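Local atomic coordinates of Lmo2812 protein (Listeria monocytogenes EGD-e, PDB entry 5ZQA), a protein that is a penicillin-binding protein, probably a serine-type D-Ala-D-Ala carboxypeptidase that trims the peptide stems of peptidoglycan. Residues A[250-255]-A[262-267]; A[35-40]-A[56-61]. One frame throughout, in Å; residues are numbered along the deposited sequence.

Both contacts are mostly buried and both use the same antiparallel sheet. Contact 1 sets strand 246-255 against helix 258-272, the last helix of the chain. Contact 2 joins strand 37-42, the next strand of that sheet, to residues 56-61, which run up to the predicted nucleophile S62 in sequence. Their centres are 10 Å apart. The two are joined directly through the sheet, where I251 N lies 2.8 Å from A39 O, a probable backbone hydrogen bond. Their chemistry differs. Contact 1 mixes methyl packing with a buried carboxylate, two hydroxyls and a bridging water. Contact 2 rests on one methionine side chain and reaches a more open margin at N36.

Contact 1. Residues A[250-255]-A[262-267]; sequences SIVLDA and FKDTEK
In T265, chi1 of -63° sets OG1 beside the backbone N and places CG2 against S250 OG. In V252, chi1 of 163° sets CG1 anti to the backbone N and CG2 beside it; this puts CG2 on D264 CB and CG1 near the carboxylate of the same residue. V252 CG2 makes two of the close contacts. It sits between T265 OG1 at 3.7 Å and D264 CB at 3.8 Å. V252 CG1 lies 4.1 Å from D264 OD2. The V252 and D264 side chains cross at about a right angle. A255 CB touches the same oxygen, D264 OD2, at 3.8 Å.

The carboxylate of D264 is buried but has partners. Its OD1 accepts from S34 N and its OD2 from A35 N. These two bonds fix its rotation and tie the helix to the chain leading into strand 37-42.

A water links the strand and the helix at the S250 end. It is 2.7 Å from S250 OG and donates to T265 OG1 at 2.8 Å. T265 OG1 is also hydrogen-bonded to R261 O, one turn earlier in its own helix. The buried hydroxyl is therefore held by the helix backbone and by the water. T265 CG2 packs on S250 OG at 3.7 Å, beside this bridge.

Within 250-253, S250 and V252 face helix 258-272, while I251 and L253 face T175 and L178 of helix 175-188. The strand and helix segments run roughly antiparallel, at 148°, after a short connection. This is the C-terminal helix laid on the central antiparallel sheet, as in the transpeptidase fold of penicillin-binding proteins and serine beta-lactamases.

Contact 2. Residues A[35-40]-A[56-61]; sequences ANAAAV and KVMPIA
A37 meets M58 at the start of strand 37-42, where N36 and A37 form a classic beta bulge facing L253. The contact is apolar and small. M58 touches the A37 methyl with two parts of its chain. Its CG and its CE are each 4.1 Å from A37 CB. The chain folds back on itself to do this: chi2 is -75° and chi3 is -78°, which brings the terminal methyl round to the same alanine. The sulfur at the bend stays a little farther off, with M58 SD 4.4 Å from A37 CB. M58 CE also reaches N36 CB, at 4.2 Å. The terminal methyl therefore touches both residues of the bulge. The CA-CB bonds of N36, A37 and M58 all point toward the opposite segment, and the side chains meet between the two backbones.

Around this first shell, M58 packs on L253 and D254 as well, so its side chain spans two neighbouring strands of the sheet. M58 itself belongs to the short strand 58-59, which pairs with strand 172-173. The contact thus joins the start of strand 37-42, an inner strand of the main sheet, to the small two-stranded sheet. The carbonyl of the bulge is also bound: N36 O accepts a hydrogen bond from the side-chain amide N53 ND2.

Contact 1. Residues A[250-255]-A[262-267]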
ATOM      1  N   SER A 250      -3.653  11.079  -0.093  1.00  7.30           N
ATOM      2  CA  SER A 250      -4.396  11.057  -1.350  1.00  8.66           C
ATOM      3  C   SER A 250      -4.620   9.626  -1.803  1.00  8.19           C
ATOM      4  O   SER A 250      -3.770   8.765  -1.595  1.00  7.89           O
ATOM      5  CB  SER A 250      -3.646  11.844  -2.427  1.00  9.55           C
ATOM      6  OG  SER A 250      -2.386  11.241  -2.704  1.00 10.19           O
ATOM      7  N   ILE A 251      -5.776   9.376  -2.413  1.00  7.94           N
ATOM      8  CA  ILE A 251      -6.102   8.062  -2.955  1.00  7.69           C
ATOM      9  C   ILE A 251      -6.483   8.186  -4.428  1.00  8.17           C
ATOM     10  O   ILE A 251      -7.358   8.984  -4.771  1.00  8.79           O
ATOM     11  CB  ILE A 251      -7.292   7.411  -2.229  1.00  9.11           C
ATOM     12  CG1 ILE A 251      -7.181   7.555  -0.706  1.00 14.59           C
ATOM     13  CG2 ILE A 251      -7.445   5.965  -2.678  1.00  9.71           C
ATOM     14  CD1 ILE A 251      -6.103   6.765  -0.139  1.00 15.11           C
ATOM     15  N   VAL A 252      -5.828   7.401  -5.284  1.00  6.91           N
ATOM     16  CA  VAL A 252      -6.128   7.312  -6.713  1.00  8.39           C
ATOM     17  C   VAL A 252      -6.371   5.857  -7.078  1.00  8.46           C
ATOM     18  O   VAL A 252      -5.502   5.018  -6.860  1.00  8.16           O
ATOM     19  CB  VAL A 252      -4.969   7.883  -7.566  1.00  8.50           C
ATOM     20  CG1 VAL A 252      -5.077   7.431  -9.022  1.00 11.69           C
ATOM     21  CG2 VAL A 252      -4.942   9.403  -7.454  1.00 11.64           C
ATOM     22  N   LEU A 253      -7.555   5.561  -7.609  1.00  7.86           N
ATOM     23  CA  LEU A 253      -7.914   4.209  -8.030  1.00  8.17           C
ATOM     24  C   LEU A 253      -8.343   4.191  -9.490  1.00  9.67           C
ATOM     25  O   LEU A 253      -9.144   5.025  -9.911  1.00 10.64           O
ATOM     26  CB  LEU A 253      -9.046   3.651  -7.155  1.00  9.50           C
ATOM     27  CG  LEU A 253      -8.763   3.651  -5.653  1.00  9.70           C
ATOM     28  CD1 LEU A 253     -10.040   3.342  -4.871  1.00 11.10           C
ATOM     29  CD2 LEU A 253      -7.679   2.635  -5.337  1.00 10.05           C
ATOM     30  N   ASP A 254      -7.789   3.246 -10.242  1.00 10.70           N
ATOM     31  CA  ASP A 254      -8.154   2.998 -11.649  1.00 10.49           C
ATOM     32  C   ASP A 254      -7.872   4.191 -12.558  1.00 10.25           C
ATOM     33  O   ASP A 254      -8.742   4.621 -13.331  1.00 12.29           O
ATOM     34  CB  ASP A 254      -9.638   2.594 -11.757  1.00 12.76           C
ATOM     35  CG  ASP A 254      -9.981   1.961 -13.107  1.00 18.16           C
ATOM     36  OD1 ASP A 254      -9.068   1.415 -13.771  1.00 18.63           O
ATOM     37  OD2 ASP A 254     -11.166   2.005 -13.500  1.00 20.73           O
ATOM     38  N   ALA A 255      -6.660   4.732 -12.479  1.00  9.88           N
ATOM     39  CA  ALA A 255      -6.198   5.654 -13.517  1.00  9.73           C
ATOM     40  C   ALA A 255      -5.747   4.839 -14.737  1.00 13.33           C
ATOM     41  O   ALA A 255      -5.500   3.636 -14.637  1.00 12.43           O
ATOM     42  CB  ALA A 255      -5.075   6.544 -12.994  1.00 10.82           C
ATOM     43  N   PHE A 262       0.019   9.375 -11.261  1.00 11.86           N
ATOM     44  CA  PHE A 262       0.855  10.338 -10.562  1.00 11.51           C
ATOM     45  C   PHE A 262       0.474  11.783 -10.929  1.00 11.84           C
ATOM     46  O   PHE A 262       0.571  12.683 -10.102  1.00 10.75           O
ATOM     47  CB  PHE A 262       2.343  10.048 -10.829  1.00 11.41           C
ATOM     48  CG  PHE A 262       2.809   8.717 -10.272  1.00 12.40           C
ATOM     49  CD1 PHE A 262       2.660   8.426  -8.927  1.00 13.89           C
ATOM     50  CD2 PHE A 262       3.392   7.763 -11.095  1.00 14.02           C
ATOM     51  CE1 PHE A 262       3.085   7.217  -8.405  1.00 11.96           C
ATOM     52  CE2 PHE A 262       3.814   6.548 -10.580  1.00 15.39           C
ATOM     53  CZ  PHE A 262       3.655   6.279  -9.226  1.00 12.50           C
ATOM     54  N   LYS A 263       0.022  11.994 -12.166  1.00 11.17           N
ATOM     55  CA  LYS A 263      -0.511  13.304 -12.552  1.00 11.05           C
ATOM     56  C   LYS A 263      -1.747  13.639 -11.739  1.00 13.45           C
ATOM     57  O   LYS A 263      -1.931  14.787 -11.328  1.00 13.94           O
ATOM     58  CB  LYS A 263      -0.851  13.338 -14.040  1.00 14.00           C
ATOM     59  CG  LYS A 263       0.334  13.155 -14.953  1.00 19.71           C
ATOM     60  CD  LYS A 263       1.168  14.412 -15.037  1.00 21.84           C
ATOM     61  CE  LYS A 263       2.154  14.303 -16.199  1.00 24.35           C
ATOM     62  NZ  LYS A 263       2.912  15.561 -16.375  1.00 23.83           N
ATOM     63  N   ASP A 264      -2.601  12.642 -11.519  1.00 10.62           N
ATOM     64  CA  ASP A 264      -3.770  12.833 -10.656  1.00  9.82           C
ATOM     65  C   ASP A 264      -3.346  13.176  -9.232  1.00 10.62           C
ATOM     66  O   ASP A 264      -3.952  14.036  -8.590  1.00 11.04           O
ATOM     67  CB  ASP A 264      -4.659  11.579 -10.596  1.00 12.12           C
ATOM     68  CG  ASP A 264      -5.366  11.266 -11.909  1.00 13.78           C
ATOM     69  OD1 ASP A 264      -5.438  12.132 -12.809  1.00 15.33           O
ATOM     70  OD2 ASP A 264      -5.863  10.121 -12.020  1.00 15.07           O
ATOM     71  N   THR A 265      -2.332  12.475  -8.729  1.00  9.40           N
ATOM     72  CA  THR A 265      -1.848  12.712  -7.378  1.00 11.20           C
ATOM     73  C   THR A 265      -1.294  14.123  -7.228  1.00 11.92           C
ATOM     74  O   THR A 265      -1.498  14.757  -6.195  1.00 11.97           O
ATOM     75  CB  THR A 265      -0.789  11.671  -6.986  1.00  8.79           C
ATOM     76  OG1 THR A 265      -1.406  10.384  -6.991  1.00  9.86           O
ATOM     77  CG2 THR A 265      -0.227  11.931  -5.589  1.00  9.93           C
ATOM     78  N   GLU A 266      -0.628  14.634  -8.266  1.00 10.05           N
ATOM     79  CA  GLU A 266      -0.148  16.021  -8.221  1.00 11.82           C
ATOM     80  C   GLU A 266      -1.304  16.999  -8.007  1.00 10.62           C
ATOM     81  O   GLU A 266      -1.205  17.915  -7.193  1.00 12.54           O
ATOM     82  CB  GLU A 266       0.604  16.392  -9.502  1.00 13.34           C
ATOM     83  CG  GLU A 266       1.966  15.744  -9.649  1.00 15.42           C
ATOM     84  CD  GLU A 266       2.668  16.198 -10.922  1.00 24.85           C
ATOM     85  OE1 GLU A 266       3.094  17.371 -10.987  1.00 29.68           O
ATOM     86  OE2 GLU A 266       2.771  15.390 -11.868  1.00 33.29           O
ATOM     87  N   LYS A 267      -2.394  16.793  -8.740  1.00 10.06           N
ATOM     88  CA  LYS A 267      -3.569  17.648  -8.622  1.00  9.87           C
ATOM     89  C   LYS A 267      -4.193  17.553  -7.232  1.00 11.59           C
ATOM     90  O   LYS A 267      -4.610  18.557  -6.657  1.00 13.55           O
ATOM     91  CB  LYS A 267      -4.591  17.277  -9.689  1.00 11.85           C
ATOM     92  CG  LYS A 267      -4.170  17.684 -11.089  1.00 13.03           C
ATOM     93  CD  LYS A 267      -5.177  17.171 -12.084  1.00 14.50           C
ATOM     94  CE  LYS A 267      -4.821  17.565 -13.510  1.00 16.20           C
ATOM     95  NZ  LYS A 267      -5.674  16.780 -14.444  1.00 18.33           N
TER
HETATM   96  O   HOH W   1      -2.813   9.458  -4.732  1.00 10.13           O

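Contact 2. Residues A[35-40]-A[56-61]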
ATOM      1  N   ALA A  35      -8.269   8.913 -12.799  1.00 12.67           N
ATOM      2  CA  ALA A  35      -8.806   7.979 -11.818  1.00 12.64           C
ATOM      3  C   ALA A  35     -10.320   7.919 -11.842  1.00 11.96           C
ATOM      4  O   ALA A  35     -10.984   8.949 -11.932  1.00 14.51           O
ATOM      5  CB  ALA A  35      -8.343   8.373 -10.430  1.00 12.28           C
ATOM      6  N   ASN A  36     -10.868   6.716 -11.732  1.00 11.52           N
ATOM      7  CA  ASN A  36     -12.312   6.578 -11.626  1.00 13.92           C
ATOM      8  C   ASN A  36     -12.828   6.788 -10.204  1.00 13.72           C
ATOM      9  O   ASN A  36     -13.995   7.127 -10.015  1.00 18.80           O
ATOM     10  CB  ASN A  36     -12.730   5.222 -12.183  1.00 15.04           C
ATOM     11  CG  ASN A  36     -12.663   5.202 -13.703  1.00 25.47           C
ATOM     12  OD1 ASN A  36     -13.172   6.116 -14.357  1.00 30.29           O
ATOM     13  ND2 ASN A  36     -12.007   4.193 -14.269  1.00 29.10           N
ATOM     14  N   ALA A  37     -11.957   6.632  -9.210  1.00  9.00           N
ATOM     15  CA  ALA A  37     -12.278   7.032  -7.838  1.00 10.48           C
ATOM     16  C   ALA A  37     -11.059   7.718  -7.255  1.00  9.37           C
ATOM     17  O   ALA A  37      -9.934   7.252  -7.446  1.00  9.63           O
ATOM     18  CB  ALA A  37     -12.676   5.839  -6.982  1.00 10.85           C
ATOM     19  N   ALA A  38     -11.268   8.832  -6.572  1.00  8.95           N
ATOM     20  CA  ALA A  38     -10.142   9.579  -6.033  1.00  8.16           C
ATOM     21  C   ALA A  38     -10.562  10.451  -4.878  1.00  9.65           C
ATOM     22  O   ALA A  38     -11.724  10.849  -4.776  1.00 11.33           O
ATOM     23  CB  ALA A  38      -9.509  10.421  -7.106  1.00 10.07           C
ATOM     24  N   ALA A  39      -9.608  10.762  -4.012  1.00  8.07           N
ATOM     25  CA  ALA A  39      -9.886  11.622  -2.875  1.00  9.41           C
ATOM     26  C   ALA A  39      -8.595  12.113  -2.250  1.00  7.70           C
ATOM     27  O   ALA A  39      -7.526  11.528  -2.455  1.00  9.05           O
ATOM     28  CB  ALA A  39     -10.743  10.881  -1.828  1.00 11.05           C
ATOM     29  N   VAL A  40      -8.688  13.198  -1.495  1.00  9.14           N
ATOM     30  CA  VAL A  40      -7.575  13.595  -0.647  1.00  8.61           C
ATOM     31  C   VAL A  40      -8.171  14.092   0.662  1.00  8.55           C
ATOM     32  O   VAL A  40      -9.222  14.752   0.670  1.00  8.06           O
ATOM     33  CB  VAL A  40      -6.645  14.648  -1.342  1.00  7.78           C
ATOM     34  CG1 VAL A  40      -7.411  15.932  -1.761  1.00 10.87           C
ATOM     35  CG2 VAL A  40      -5.424  14.958  -0.469  1.00 10.31           C
ATOM     36  N   LYS A  56     -17.518   4.251  -3.678  1.00 14.48           N
ATOM     37  CA  LYS A  56     -17.577   3.188  -4.669  1.00 14.85           C
ATOM     38  C   LYS A  56     -16.613   2.048  -4.334  1.00 14.27           C
ATOM     39  O   LYS A  56     -15.433   2.270  -4.061  1.00 11.84           O
ATOM     40  CB  LYS A  56     -17.266   3.739  -6.063  1.00 14.58           C
ATOM     41  CG  LYS A  56     -17.298   2.676  -7.158  1.00 15.89           C
ATOM     42  CD  LYS A  56     -17.166   3.270  -8.547  1.00 18.47           C
ATOM     43  CE  LYS A  56     -17.261   2.172  -9.601  1.00 27.24           C
ATOM     44  NZ  LYS A  56     -17.001   2.673 -10.975  1.00 32.09           N
ATOM     45  N   VAL A  57     -17.119   0.823  -4.353  1.00 11.13           N
ATOM     46  CA  VAL A  57     -16.274  -0.344  -4.113  1.00 11.15           C
ATOM     47  C   VAL A  57     -15.378  -0.620  -5.326  1.00 13.26           C
ATOM     48  O   VAL A  57     -15.860  -0.778  -6.453  1.00 14.45           O
ATOM     49  CB  VAL A  57     -17.121  -1.577  -3.786  1.00 10.86           C
ATOM     50  CG1 VAL A  57     -16.235  -2.807  -3.585  1.00 15.89           C
ATOM     51  CG2 VAL A  57     -17.957  -1.311  -2.541  1.00 13.34           C
ATOM     52  N   MET A  58     -14.073  -0.672  -5.078  1.00 10.18           N
ATOM     53  CA  MET A  58     -13.059  -0.772  -6.125  1.00 10.78           C
ATOM     54  C   MET A  58     -12.039  -1.850  -5.805  1.00 10.26           C
ATOM     55  O   MET A  58     -11.668  -2.013  -4.647  1.00  9.78           O
ATOM     56  CB  MET A  58     -12.311   0.560  -6.281  1.00 13.08           C
ATOM     57  CG  MET A  58     -13.185   1.758  -6.572  1.00 13.82           C
ATOM     58  SD  MET A  58     -13.765   1.751  -8.277  1.00 15.63           S
ATOM     59  CE  MET A  58     -12.286   2.324  -9.129  1.00 14.37           C
ATOM     60  N   PRO A  59     -11.554  -2.571  -6.827  1.00  8.82           N
ATOM     61  CA  PRO A  59     -10.403  -3.464  -6.626  1.00 10.31           C
ATOM     62  C   PRO A  59      -9.162  -2.673  -6.232  1.00 10.35           C
ATOM     63  O   PRO A  59      -8.890  -1.603  -6.796  1.00 10.49           O
ATOM     64  CB  PRO A  59     -10.205  -4.119  -7.999  1.00 13.39           C
ATOM     65  CG  PRO A  59     -11.462  -3.864  -8.748  1.00 16.93           C
ATOM     66  CD  PRO A  59     -12.036  -2.587  -8.219  1.00 13.80           C
ATOM     67  N   ILE A  60      -8.406  -3.185  -5.269  1.00  8.20           N
ATOM     68  CA  ILE A  60      -7.266  -2.426  -4.757  1.00  9.83           C
ATOM     69  C   ILE A  60      -5.910  -3.095  -4.938  1.00  9.72           C
ATOM     70  O   ILE A  60      -4.884  -2.450  -4.700  1.00  9.97           O
ATOM     71  CB  ILE A  60      -7.433  -2.093  -3.259  1.00  9.56           C
ATOM     72  CG1 ILE A  60      -7.492  -3.377  -2.409  1.00  9.21           C
ATOM     73  CG2 ILE A  60      -8.649  -1.185  -3.062  1.00 10.11           C
ATOM     74  CD1 ILE A  60      -7.365  -3.119  -0.895  1.00  9.37           C
ATOM     75  N   ALA A  61      -5.901  -4.365  -5.342  1.00  9.51           N
ATOM     76  CA  ALA A  61      -4.662  -5.058  -5.712  1.00  9.50           C
ATOM     77  C   ALA A  61      -3.568  -4.908  -4.639  1.00  9.61           C
ATOM     78  O   ALA A  61      -3.830  -5.144  -3.461  1.00  9.24           O
ATOM     79  CB  ALA A  61      -4.180  -4.553  -7.066  1.00 11.41           C
TER